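Long-range contacts in ABC transporter, substrate-binding protein (PDB 5G62), which binds short- and long-chain fructooligosaccharides, with a preference for tetrasaccharides and larger, and serves as the solute-binding subunit of the FusABC-MsmK import complex: residues A10-S15 / L374-E379; K22-R27 / T378-P383; W121-G126 / Q337-T342. The protein carries 2 engineered substitutions. All coordinates share one frame; numbering follows the deposited sequence.

Interaction 1 (A10-S15 / L374-E379); sequences ASSPLS and LRQKTE. With FRU (beta-D-fructofuranose), chain C; FRU (beta-D-fructofuranose), chain B; FRU (beta-D-fructofuranose), chain D.
Ser12 turns its OG opposite the backbone N (chi1 169°), and Gln376 runs out extended from a first torsion of -79°, which brings hydroxyl and amide oxygen together. Ser12 OG donates to Gln376 OE1 at 2.6 Å, tilted 20° from the carbonyl plane. The same OG accepts from Leu14 N at 3.0 Å, which makes an ST turn. Ser12 OG is thus held as donor and as acceptor, which fixes its rotation. The amide nitrogen of Gln376 bonds back to Ala372 O in its own helix. Leu14 CD1 packs on Gln376 OE1, and Leu14 CB faces Lys377 CG.

The loop after strand 4-10 forms a type I turn from Ser12 to Ser15 beside the end of helix 371-378. Ser12 O takes both the N and the OG of Ser15. A water links Ser12 N to Gln376 O.

Arg375 of the helix and Glu379 just beyond it form a salt bridge, its NE to OE1 hydrogen bond weak. Both bind the oligosaccharide. Glu379 OE2 accepts from O4 of the chain C fructose at 2.6 Å, and Glu379 OE1 accepts from its O3 at 2.8 Å. Arg375 NH1 donates to O3 of the chain D fructose at 2.7 Å and to O3 of the chain B fructose at 3.0 Å.

Interaction 2 (K22-R27 / T378-P383); sequences KLILQR and TEVGGP. With FRU (beta-D-fructofuranose), chain C.
Lys22 reaches across to Glu379 through its ammonium group, the direct polar bond of this contact. The chain is extended beyond CG, and Lys22 NZ donates to Glu379 O at 2.7 Å. The C=O...N angle is 164°, so NZ lies nearly in line with the carbonyl. Lys22 NZ is 6.3 Å from Glu379 OE2, so the two charges do not touch. The lysine holds the backbone of Glu379, while the carboxylate of that residue serves the fructose.

A water makes the second polar link. It accepts from Ile24 N and donates to Thr378 O at 2.7 Å. Ile24 N belongs to the first turn of helix 23-32, where Lys22 is the N-cap residue.

The apolar part centres on one methyl of Val380. Val380 CG2 meets Ile24 CG2 at 3.7 Å and Leu25 CG at 3.9 Å. This methyl stands opposite the carbonyl carbon and beside the backbone N, which directs it at the helix. Ile24 CD1 also lies against Thr378 O.

The loop 379-383 joins helix 371-378 to strand 384-386 while resting on the start of helix 23-32. Helix 332-340 packs against Ile24 through Gln334, Gln337 and Asn338. Val380 also touches His63 of strand 61-63.

Interaction 3 (W121-G126 / Q337-T342); sequences WIEELG and QNNWGT. With FRU (beta-D-fructofuranose), chain D.
Asn339 bridges Trp121 and Glu123 with the two ends of its amide. The contact joins strand 121-123 to the last turn of helix 332-340, within the two-lobed fold of type 2 periplasmic binding proteins. It supplies part of the lining of the oligosaccharide pocket, and Glu123 and Trp340 are substrate-binding residues.

The tight part is polar and mostly buried. Trp121 NE1 donates to Asn339 OD1 at 3.0 Å, with an N-H...O angle of 162°. The oxygen lies near the indole plane, at its edge. The donor itself stands 42° out of the plane of the amide carbonyl. On the other end, Asn339 ND2 donates to Glu123 OE2 at 2.9 Å and uses the anti lone pair of that oxygen. Asn339 CG is anti to the backbone N (chi1 -163°), which carries the amide out from the helix to the strand. Both amide ends are therefore engaged, which fixes the amide orientation. Asn339 thus acts as a second-shell residue, consistent with positioning Glu123 for the sugar.

The looser part is apolar and lies beside the ligand. Leu125 CD1 approaches the edge of the Trp340 ring, 4.3 Å from Trp340 CZ2. Leu125 CD1 also lies 3.9 Å from C3 of the chain D fructose.

The carboxylate of Glu123 takes two hydroxyls of this fructose. Glu123 OE1 accepts from O1 and Glu123 OE2 accepts from O3. With Asn339 ND2, OE2 thus has two donors. Trp340 NE1 donates to O3 of the chain D fructose at 3.0 Å.

Interactions 1 and 3 line the oligosaccharide pocket; interaction 2 lies behind them and reaches it through Glu379. Interactions 1 and 2 have centres about 9 Å apart and share Thr378 and Glu379. Lys22 joins them, since Lys22 CE packs on Ser15 CB at 3.6 Å. The centre of interaction 3 is about 14 Å from that of interaction 1, and the two are tied by Arg375 NH2 and Asn339 O, 3.0 Å apart. Arg375 CZ also lies 3.4 Å from Trp340 CD1. Interactions 2 and 3 meet where Val380 N and Gly381 N hydrogen-bond to Asn338 O. Interactions 1 and 3 both hold the chain D fructose, through Arg375 in one and Glu123 and Trp340 in the other.

Interaction 1 (A10-S15 / L374-E379)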
loop_
_atom_site.group_PDB
_atom_site.type_symbol
_atom_site.label_atom_id
_atom_site.label_comp_id
_atom_site.label_asym_id
_atom_site.label_seq_id
_atom_site.Cartn_x
_atom_site.Cartn_y
_atom_site.Cartn_z
ATOM N N ALA A 10 -11.810 -9.295 -6.774
ATOM C CA ALA A 10 -11.204 -9.466 -5.452
ATOM C C ALA A 10 -11.940 -8.552 -4.484
ATOM O O ALA A 10 -12.140 -7.369 -4.782
ATOM C CB ALA A 10 -9.708 -9.128 -5.455
ATOM N N SER A 11 -12.348 -9.104 -3.341
ATOM C CA SER A 11 -12.988 -8.308 -2.304
ATOM C C SER A 11 -12.536 -8.788 -0.919
ATOM O O SER A 11 -11.956 -9.857 -0.767
ATOM C CB SER A 11 -14.514 -8.367 -2.432
ATOM O OG SER A 11 -14.968 -9.648 -2.109
ATOM N N SER A 12 -12.818 -7.970 0.087
ATOM C CA SER A 12 -12.498 -8.298 1.473
ATOM C C SER A 12 -13.359 -9.454 1.990
ATOM O O SER A 12 -14.559 -9.535 1.689
ATOM C CB SER A 12 -12.723 -7.086 2.378
ATOM O OG SER A 12 -12.657 -7.464 3.746
ATOM N N PRO A 13 -12.784 -10.339 2.809
ATOM C CA PRO A 13 -13.622 -11.357 3.462
ATOM C C PRO A 13 -14.659 -10.757 4.416
ATOM O O PRO A 13 -15.599 -11.451 4.777
ATOM C CB PRO A 13 -12.604 -12.254 4.178
ATOM C CG PRO A 13 -11.336 -11.490 4.205
ATOM C CD PRO A 13 -11.354 -10.473 3.142
ATOM N N LEU A 14 -14.578 -9.481 4.777
ATOM C CA LEU A 14 -15.676 -8.897 5.554
ATOM C C LEU A 14 -16.891 -8.540 4.702
ATOM O O LEU A 14 -17.931 -8.191 5.253
ATOM C CB LEU A 14 -15.221 -7.636 6.290
ATOM C CG LEU A 14 -13.992 -7.764 7.202
ATOM C CD1 LEU A 14 -13.685 -6.468 7.927
ATOM C CD2 LEU A 14 -14.293 -8.858 8.174
ATOM N N SER A 15 -16.779 -8.604 3.391
ATOM C CA SER A 15 -17.814 -8.165 2.471
ATOM C C SER A 15 -18.602 -9.374 2.010
ATOM O O SER A 15 -18.178 -10.508 2.213
ATOM C CB SER A 15 -17.172 -7.418 1.284
ATOM O OG SER A 15 -16.504 -8.264 0.391
ATOM N N LEU A 374 -15.309 -0.489 7.935
ATOM C CA LEU A 374 -16.489 -0.107 7.157
ATOM C C LEU A 374 -16.154 0.049 5.674
ATOM O O LEU A 374 -16.953 -0.340 4.832
ATOM C CB LEU A 374 -17.110 1.169 7.705
ATOM C CG LEU A 374 -18.413 1.632 7.027
ATOM C CD1 LEU A 374 -19.527 0.542 7.011
ATOM C CD2 LEU A 374 -18.896 2.895 7.712
ATOM N N ARG A 375 -14.968 0.592 5.334
ATOM C CA ARG A 375 -14.581 0.708 3.917
ATOM C C ARG A 375 -14.577 -0.659 3.224
ATOM O O ARG A 375 -15.170 -0.822 2.150
ATOM C CB ARG A 375 -13.223 1.392 3.752
ATOM C CG ARG A 375 -12.735 1.535 2.282
ATOM C CD ARG A 375 -11.432 2.329 2.145
ATOM N NE ARG A 375 -11.045 2.482 0.747
ATOM C CZ ARG A 375 -9.967 3.129 0.266
ATOM N NH1 ARG A 375 -9.031 3.750 1.047
ATOM N NH2 ARG A 375 -9.842 3.191 -1.067
ATOM N N GLN A 376 -13.924 -1.646 3.837
ATOM C CA GLN A 376 -13.902 -3.010 3.317
ATOM C C GLN A 376 -15.284 -3.596 3.072
ATOM O O GLN A 376 -15.456 -4.378 2.140
ATOM C CB GLN A 376 -13.192 -3.952 4.281
ATOM C CG GLN A 376 -11.718 -3.911 4.247
ATOM C CD GLN A 376 -11.136 -4.787 5.353
ATOM O OE1 GLN A 376 -11.105 -5.997 5.219
ATOM N NE2 GLN A 376 -10.717 -4.168 6.456
ATOM N N LYS A 377 -16.248 -3.307 3.933
ATOM C CA LYS A 377 -17.590 -3.842 3.745
ATOM C C LYS A 377 -18.328 -3.238 2.550
ATOM O O LYS A 377 -19.141 -3.938 1.936
ATOM C CB LYS A 377 -18.418 -3.632 5.004
ATOM C CG LYS A 377 -17.935 -4.437 6.197
ATOM C CD LYS A 377 -18.716 -4.049 7.411
ATOM C CE LYS A 377 -18.301 -4.875 8.633
ATOM N NZ LYS A 377 -18.903 -4.307 9.862
ATOM N N THR A 378 -18.068 -1.967 2.196
ATOM C CA THR A 378 -18.970 -1.236 1.306
ATOM C C THR A 378 -18.335 -0.695 0.031
ATOM O O THR A 378 -19.068 -0.298 -0.874
ATOM C CB THR A 378 -19.621 -0.071 2.058
ATOM O OG1 THR A 378 -18.591 0.776 2.585
ATOM C CG2 THR A 378 -20.546 -0.600 3.204
ATOM N N GLU A 379 -17.012 -0.610 -0.043
ATOM C CA GLU A 379 -16.307 -0.245 -1.253
ATOM C C GLU A 379 -16.434 -1.359 -2.297
ATOM O O GLU A 379 -16.815 -2.493 -2.016
ATOM C CB GLU A 379 -14.816 0.026 -0.977
ATOM C CG GLU A 379 -13.974 -1.293 -0.917
ATOM C CD GLU A 379 -12.548 -1.142 -0.288
ATOM O OE1 GLU A 379 -11.825 -0.183 -0.617
ATOM O OE2 GLU A 379 -12.168 -2.022 0.515
HETATM C C1 FRU C . -6.525 0.952 1.481
HETATM C C2 FRU C . -7.217 -0.306 1.335
HETATM C C3 FRU C . -8.740 -0.256 1.196
HETATM C C4 FRU C . -9.162 -1.286 1.792
HETATM C C5 FRU C . -8.144 -1.324 2.994
HETATM C C6 FRU C . -8.271 -2.580 3.828
HETATM O O1 FRU C . -7.071 1.785 2.509
HETATM O O3 FRU C . -9.115 -0.181 -0.113
HETATM O O4 FRU C . -10.458 -1.138 2.295
HETATM O O5 FRU C . -7.005 -1.130 2.526
HETATM O O6 FRU C . -7.671 -3.612 3.108
HETATM C C1 FRU B . -5.408 3.594 2.582
HETATM C C2 FRU B . -6.206 2.564 3.381
HETATM C C3 FRU B . -7.136 3.235 4.497
HETATM C C4 FRU B . -7.183 2.161 5.558
HETATM C C5 FRU B . -5.922 1.784 5.567
HETATM C C6 FRU B . -5.817 0.348 6.056
HETATM O O1 FRU B . -6.305 4.396 1.777
HETATM O O3 FRU B . -8.379 3.482 4.000
HETATM O O4 FRU B . -7.671 2.558 6.802
HETATM O O5 FRU B . -5.383 1.883 4.055
HETATM O O6 FRU B . -4.525 -0.035 5.793
HETATM C C1 FRU D . -4.691 5.703 0.513
HETATM C C2 FRU D . -5.810 5.755 1.509
HETATM C C3 FRU D . -7.021 6.674 1.023
HETATM C C4 FRU D . -7.640 7.060 2.311
HETATM C C5 FRU D . -6.545 7.375 3.039
HETATM C C6 FRU D . -6.754 7.244 4.512
HETATM O O1 FRU D . -5.015 5.151 -0.713
HETATM O O3 FRU D . -7.863 6.026 0.136
HETATM O O4 FRU D . -8.457 8.157 2.072
HETATM O O5 FRU D . -5.406 6.375 2.526
HETATM O O6 FRU D . -5.599 7.551 5.220
HETATM O O HOH W 1 -14.409 -5.578 -0.320
#

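Interaction 2 (K22-R27 / T378-P383)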
loop_
_atom_site.group_PDB
_atom_site.type_symbol
_atom_site.label_atom_id
_atom_site.label_comp_id
_atom_site.label_asym_id
_atom_site.label_seq_id
_atom_site.Cartn_x
_atom_site.Cartn_y
_atom_site.Cartn_z
ATOM N N LYS A 22 -23.848 -5.795 -2.279
ATOM C CA LYS A 22 -23.420 -4.456 -1.901
ATOM C C LYS A 22 -24.356 -3.404 -2.492
ATOM O O LYS A 22 -24.808 -3.517 -3.637
ATOM C CB LYS A 22 -21.989 -4.198 -2.369
ATOM C CG LYS A 22 -20.904 -4.978 -1.588
ATOM C CD LYS A 22 -19.513 -4.690 -2.142
ATOM C CE LYS A 22 -18.429 -5.316 -1.310
ATOM N NZ LYS A 22 -17.118 -5.155 -1.921
ATOM N N LEU A 23 -24.629 -2.368 -1.700
ATOM C CA LEU A 23 -25.534 -1.315 -2.120
ATOM C C LEU A 23 -25.050 -0.632 -3.394
ATOM O O LEU A 23 -25.853 -0.351 -4.291
ATOM C CB LEU A 23 -25.705 -0.300 -0.996
ATOM C CG LEU A 23 -26.803 0.739 -1.150
ATOM C CD1 LEU A 23 -28.111 0.115 -1.643
ATOM C CD2 LEU A 23 -27.049 1.435 0.186
ATOM N N ILE A 24 -23.744 -0.377 -3.496
ATOM C CA ILE A 24 -23.213 0.284 -4.683
ATOM C C ILE A 24 -23.548 -0.514 -5.944
ATOM O O ILE A 24 -23.927 0.061 -6.970
ATOM C CB ILE A 24 -21.692 0.492 -4.556
ATOM C CG1 ILE A 24 -21.360 1.537 -3.462
ATOM C CG2 ILE A 24 -21.124 0.840 -5.945
ATOM C CD1 ILE A 24 -19.868 1.871 -3.280
ATOM N N LEU A 25 -23.412 -1.851 -5.885
ATOM C CA LEU A 25 -23.582 -2.676 -7.073
ATOM C C LEU A 25 -25.066 -2.929 -7.400
ATOM O O LEU A 25 -25.419 -3.078 -8.581
ATOM C CB LEU A 25 -22.796 -3.990 -6.913
ATOM C CG LEU A 25 -21.276 -3.770 -6.881
ATOM C CD1 LEU A 25 -20.478 -5.045 -6.627
ATOM C CD2 LEU A 25 -20.781 -3.114 -8.182
ATOM N N GLN A 26 -25.951 -2.909 -6.400
ATOM C CA GLN A 26 -27.390 -2.887 -6.670
ATOM C C GLN A 26 -27.759 -1.648 -7.471
ATOM O O GLN A 26 -28.366 -1.746 -8.543
ATOM C CB GLN A 26 -28.180 -2.932 -5.367
ATOM C CG GLN A 26 -28.040 -4.228 -4.575
ATOM C CD GLN A 26 -28.661 -4.137 -3.180
ATOM O OE1 GLN A 26 -29.640 -3.436 -2.962
ATOM N NE2 GLN A 26 -28.087 -4.838 -2.243
ATOM N N ARG A 27 -27.383 -0.465 -6.970
ATOM C CA ARG A 27 -27.685 0.773 -7.693
ATOM C C ARG A 27 -27.039 0.799 -9.078
ATOM O O ARG A 27 -27.616 1.334 -10.030
ATOM C CB ARG A 27 -27.216 1.974 -6.890
ATOM C CG ARG A 27 -27.908 2.153 -5.570
ATOM C CD ARG A 27 -27.540 3.492 -5.002
ATOM N NE ARG A 27 -28.205 3.740 -3.738
ATOM C CZ ARG A 27 -27.588 4.112 -2.636
ATOM N NH1 ARG A 27 -26.273 4.309 -2.651
ATOM N NH2 ARG A 27 -28.281 4.317 -1.538
ATOM N N THR A 378 -18.068 -1.967 2.196
ATOM C CA THR A 378 -18.970 -1.236 1.306
ATOM C C THR A 378 -18.335 -0.695 0.031
ATOM O O THR A 378 -19.068 -0.298 -0.874
ATOM C CB THR A 378 -19.621 -0.071 2.058
ATOM O OG1 THR A 378 -18.591 0.776 2.585
ATOM C CG2 THR A 378 -20.546 -0.600 3.204
ATOM N N GLU A 379 -17.012 -0.610 -0.043
ATOM C CA GLU A 379 -16.307 -0.245 -1.253
ATOM C C GLU A 379 -16.434 -1.359 -2.297
ATOM O O GLU A 379 -16.815 -2.493 -2.016
ATOM C CB GLU A 379 -14.816 0.026 -0.977
ATOM C CG GLU A 379 -13.974 -1.293 -0.917
ATOM C CD GLU A 379 -12.548 -1.142 -0.288
ATOM O OE1 GLU A 379 -11.825 -0.183 -0.617
ATOM O OE2 GLU A 379 -12.168 -2.022 0.515
ATOM N N VAL A 380 -15.995 -1.037 -3.496
ATOM C CA VAL A 380 -16.050 -1.929 -4.627
ATOM C C VAL A 380 -14.672 -2.193 -5.214
ATOM O O VAL A 380 -14.433 -3.272 -5.746
ATOM C CB VAL A 380 -17.007 -1.316 -5.675
ATOM C CG1 VAL A 380 -16.741 -1.862 -7.041
ATOM C CG2 VAL A 380 -18.458 -1.570 -5.216
ATOM N N GLY A 381 -13.757 -1.223 -5.122
ATOM C CA GLY A 381 -12.475 -1.281 -5.818
ATOM C C GLY A 381 -12.662 -1.104 -7.325
ATOM O O GLY A 381 -13.577 -0.432 -7.793
ATOM N N GLY A 382 -11.770 -1.717 -8.088
ATOM C CA GLY A 382 -11.792 -1.610 -9.528
ATOM C C GLY A 382 -11.278 -0.290 -10.087
ATOM O O GLY A 382 -10.735 0.566 -9.364
ATOM N N PRO A 383 -11.422 -0.113 -11.401
ATOM C CA PRO A 383 -10.883 1.091 -12.043
ATOM C C PRO A 383 -11.725 2.305 -11.703
ATOM O O PRO A 383 -12.953 2.246 -11.728
ATOM C CB PRO A 383 -10.962 0.762 -13.545
ATOM C CG PRO A 383 -12.206 -0.106 -13.671
ATOM C CD PRO A 383 -12.221 -0.945 -12.347
HETATM C C1 FRU C . -6.525 0.952 1.481
HETATM C C2 FRU C . -7.217 -0.306 1.335
HETATM C C3 FRU C . -8.740 -0.256 1.196
HETATM C C4 FRU C . -9.162 -1.286 1.792
HETATM C C5 FRU C . -8.144 -1.324 2.994
HETATM C C6 FRU C . -8.271 -2.580 3.828
HETATM O O1 FRU C . -7.071 1.785 2.509
HETATM O O3 FRU C . -9.115 -0.181 -0.113
HETATM O O4 FRU C . -10.458 -1.138 2.295
HETATM O O5 FRU C . -7.005 -1.130 2.526
HETATM O O6 FRU C . -7.671 -3.612 3.108
HETATM O O HOH W 2 -21.657 -0.888 -1.366
#

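Interaction 3 (W121-G126 / Q337-T342)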
loop_
_atom_site.group_PDB
_atom_site.type_symbol
_atom_site.label_atom_id
_atom_site.label_comp_id
_atom_site.label_asym_id
_atom_site.label_seq_id
_atom_site.Cartn_x
_atom_site.Cartn_y
_atom_site.Cartn_z
ATOM N N TRP A 121 -6.432 2.629 -11.333
ATOM C CA TRP A 121 -6.887 3.359 -10.158
ATOM C C TRP A 121 -6.069 4.649 -10.032
ATOM O O TRP A 121 -4.844 4.606 -10.100
ATOM C CB TRP A 121 -6.684 2.481 -8.922
ATOM C CG TRP A 121 -6.884 3.120 -7.580
ATOM C CD1 TRP A 121 -8.061 3.269 -6.927
ATOM C CD2 TRP A 121 -5.859 3.598 -6.680
ATOM N NE1 TRP A 121 -7.844 3.817 -5.677
ATOM C CE2 TRP A 121 -6.508 4.039 -5.512
ATOM C CE3 TRP A 121 -4.466 3.671 -6.745
ATOM C CZ2 TRP A 121 -5.808 4.571 -4.422
ATOM C CZ3 TRP A 121 -3.773 4.218 -5.652
ATOM C CH2 TRP A 121 -4.447 4.648 -4.516
ATOM N N ILE A 122 -6.742 5.777 -9.844
ATOM C CA ILE A 122 -6.127 7.098 -9.711
ATOM C C ILE A 122 -6.733 7.768 -8.475
ATOM O O ILE A 122 -7.962 7.800 -8.317
ATOM C CB ILE A 122 -6.327 7.982 -10.966
ATOM C CG1 ILE A 122 -5.624 7.384 -12.199
ATOM C CG2 ILE A 122 -5.873 9.426 -10.694
ATOM C CD1 ILE A 122 -6.031 8.020 -13.529
ATOM N N GLU A 123 -5.869 8.217 -7.554
ATOM C CA GLU A 123 -6.318 8.849 -6.322
ATOM C C GLU A 123 -5.307 9.923 -5.968
ATOM O O GLU A 123 -4.175 9.604 -5.565
ATOM C CB GLU A 123 -6.461 7.835 -5.189
ATOM C CG GLU A 123 -7.023 8.382 -3.903
ATOM C CD GLU A 123 -6.862 7.375 -2.746
ATOM O OE1 GLU A 123 -5.725 7.229 -2.219
ATOM O OE2 GLU A 123 -7.868 6.727 -2.417
ATOM N N GLU A 124 -5.711 11.195 -6.126
ATOM C CA GLU A 124 -4.807 12.312 -5.872
ATOM C C GLU A 124 -4.950 12.741 -4.414
ATOM O O GLU A 124 -5.948 13.362 -4.037
ATOM C CB GLU A 124 -5.068 13.441 -6.868
ATOM C CG GLU A 124 -4.688 13.009 -8.275
ATOM C CD GLU A 124 -4.712 14.120 -9.317
ATOM O OE1 GLU A 124 -5.328 15.186 -9.091
ATOM O OE2 GLU A 124 -4.069 13.898 -10.358
ATOM N N LEU A 125 -3.977 12.346 -3.575
ATOM C CA LEU A 125 -3.918 12.809 -2.185
ATOM C C LEU A 125 -2.491 13.252 -1.843
ATOM O O LEU A 125 -1.682 12.452 -1.400
ATOM C CB LEU A 125 -4.420 11.720 -1.237
ATOM C CG LEU A 125 -5.942 11.492 -1.150
ATOM C CD1 LEU A 125 -6.252 10.160 -0.481
ATOM C CD2 LEU A 125 -6.685 12.640 -0.484
ATOM N N GLY A 126 -2.221 14.538 -1.993
ATOM C CA GLY A 126 -0.902 15.115 -1.821
ATOM C C GLY A 126 0.010 14.801 -2.989
ATOM O O GLY A 126 -0.233 13.893 -3.775
ATOM N N GLN A 337 -17.443 6.717 -4.861
ATOM C CA GLN A 337 -18.118 5.695 -4.084
ATOM C C GLN A 337 -17.440 4.346 -4.228
ATOM O O GLN A 337 -17.213 3.659 -3.226
ATOM C CB GLN A 337 -19.590 5.616 -4.487
ATOM C CG GLN A 337 -20.410 6.781 -4.003
ATOM C CD GLN A 337 -21.821 6.708 -4.537
ATOM O OE1 GLN A 337 -22.661 5.993 -3.998
ATOM N NE2 GLN A 337 -22.068 7.416 -5.634
ATOM N N ASN A 338 -17.089 3.960 -5.452
ATOM C CA ASN A 338 -16.415 2.688 -5.653
ATOM C C ASN A 338 -15.161 2.633 -4.788
ATOM O O ASN A 338 -14.809 1.582 -4.249
ATOM C CB ASN A 338 -16.037 2.467 -7.129
ATOM C CG ASN A 338 -17.255 2.238 -8.052
ATOM O OD1 ASN A 338 -18.405 2.253 -7.608
ATOM N ND2 ASN A 338 -16.980 2.064 -9.349
ATOM N N ASN A 339 -14.508 3.781 -4.628
ATOM C CA ASN A 339 -13.259 3.839 -3.884
ATOM C C ASN A 339 -13.479 3.720 -2.380
ATOM O O ASN A 339 -12.753 2.990 -1.706
ATOM C CB ASN A 339 -12.520 5.136 -4.216
ATOM C CG ASN A 339 -11.040 5.088 -3.810
ATOM O OD1 ASN A 339 -10.340 4.080 -4.034
ATOM N ND2 ASN A 339 -10.582 6.161 -3.185
ATOM N N TRP A 340 -14.482 4.393 -1.844
ATOM C CA TRP A 340 -14.550 4.654 -0.409
ATOM C C TRP A 340 -15.797 4.139 0.312
ATOM O O TRP A 340 -15.746 4.000 1.529
ATOM C CB TRP A 340 -14.414 6.156 -0.156
ATOM C CG TRP A 340 -12.962 6.651 -0.222
ATOM C CD1 TRP A 340 -11.848 6.000 0.238
ATOM C CD2 TRP A 340 -12.507 7.892 -0.763
ATOM N NE1 TRP A 340 -10.728 6.774 0.029
ATOM C CE2 TRP A 340 -11.100 7.931 -0.595
ATOM C CE3 TRP A 340 -13.154 8.978 -1.383
ATOM C CZ2 TRP A 340 -10.332 8.993 -1.028
ATOM C CZ3 TRP A 340 -12.384 10.048 -1.803
ATOM C CH2 TRP A 340 -10.974 10.045 -1.627
ATOM N N GLY A 341 -16.909 3.837 -0.392
ATOM C CA GLY A 341 -18.158 3.466 0.245
ATOM C C GLY A 341 -19.319 4.310 -0.290
ATOM O O GLY A 341 -19.213 4.939 -1.351
ATOM N N THR A 342 -20.442 4.329 0.435
ATOM C CA THR A 342 -21.656 4.931 -0.116
ATOM C C THR A 342 -22.534 5.536 0.985
ATOM O O THR A 342 -22.119 5.689 2.139
ATOM C CB THR A 342 -22.420 3.897 -0.981
ATOM O OG1 THR A 342 -23.472 4.544 -1.710
ATOM C CG2 THR A 342 -23.007 2.771 -0.154
HETATM C C1 FRU D . -4.691 5.703 0.513
HETATM C C2 FRU D . -5.810 5.755 1.509
HETATM C C3 FRU D . -7.021 6.674 1.023
HETATM C C4 FRU D . -7.640 7.060 2.311
HETATM C C5 FRU D . -6.545 7.375 3.039
HETATM C C6 FRU D . -6.754 7.244 4.512
HETATM O O1 FRU D . -5.015 5.151 -0.713
HETATM O O3 FRU D . -7.863 6.026 0.136
HETATM O O4 FRU D . -8.457 8.157 2.072
HETATM O O5 FRU D . -5.406 6.375 2.526
HETATM O O6 FRU D . -5.599 7.551 5.220
#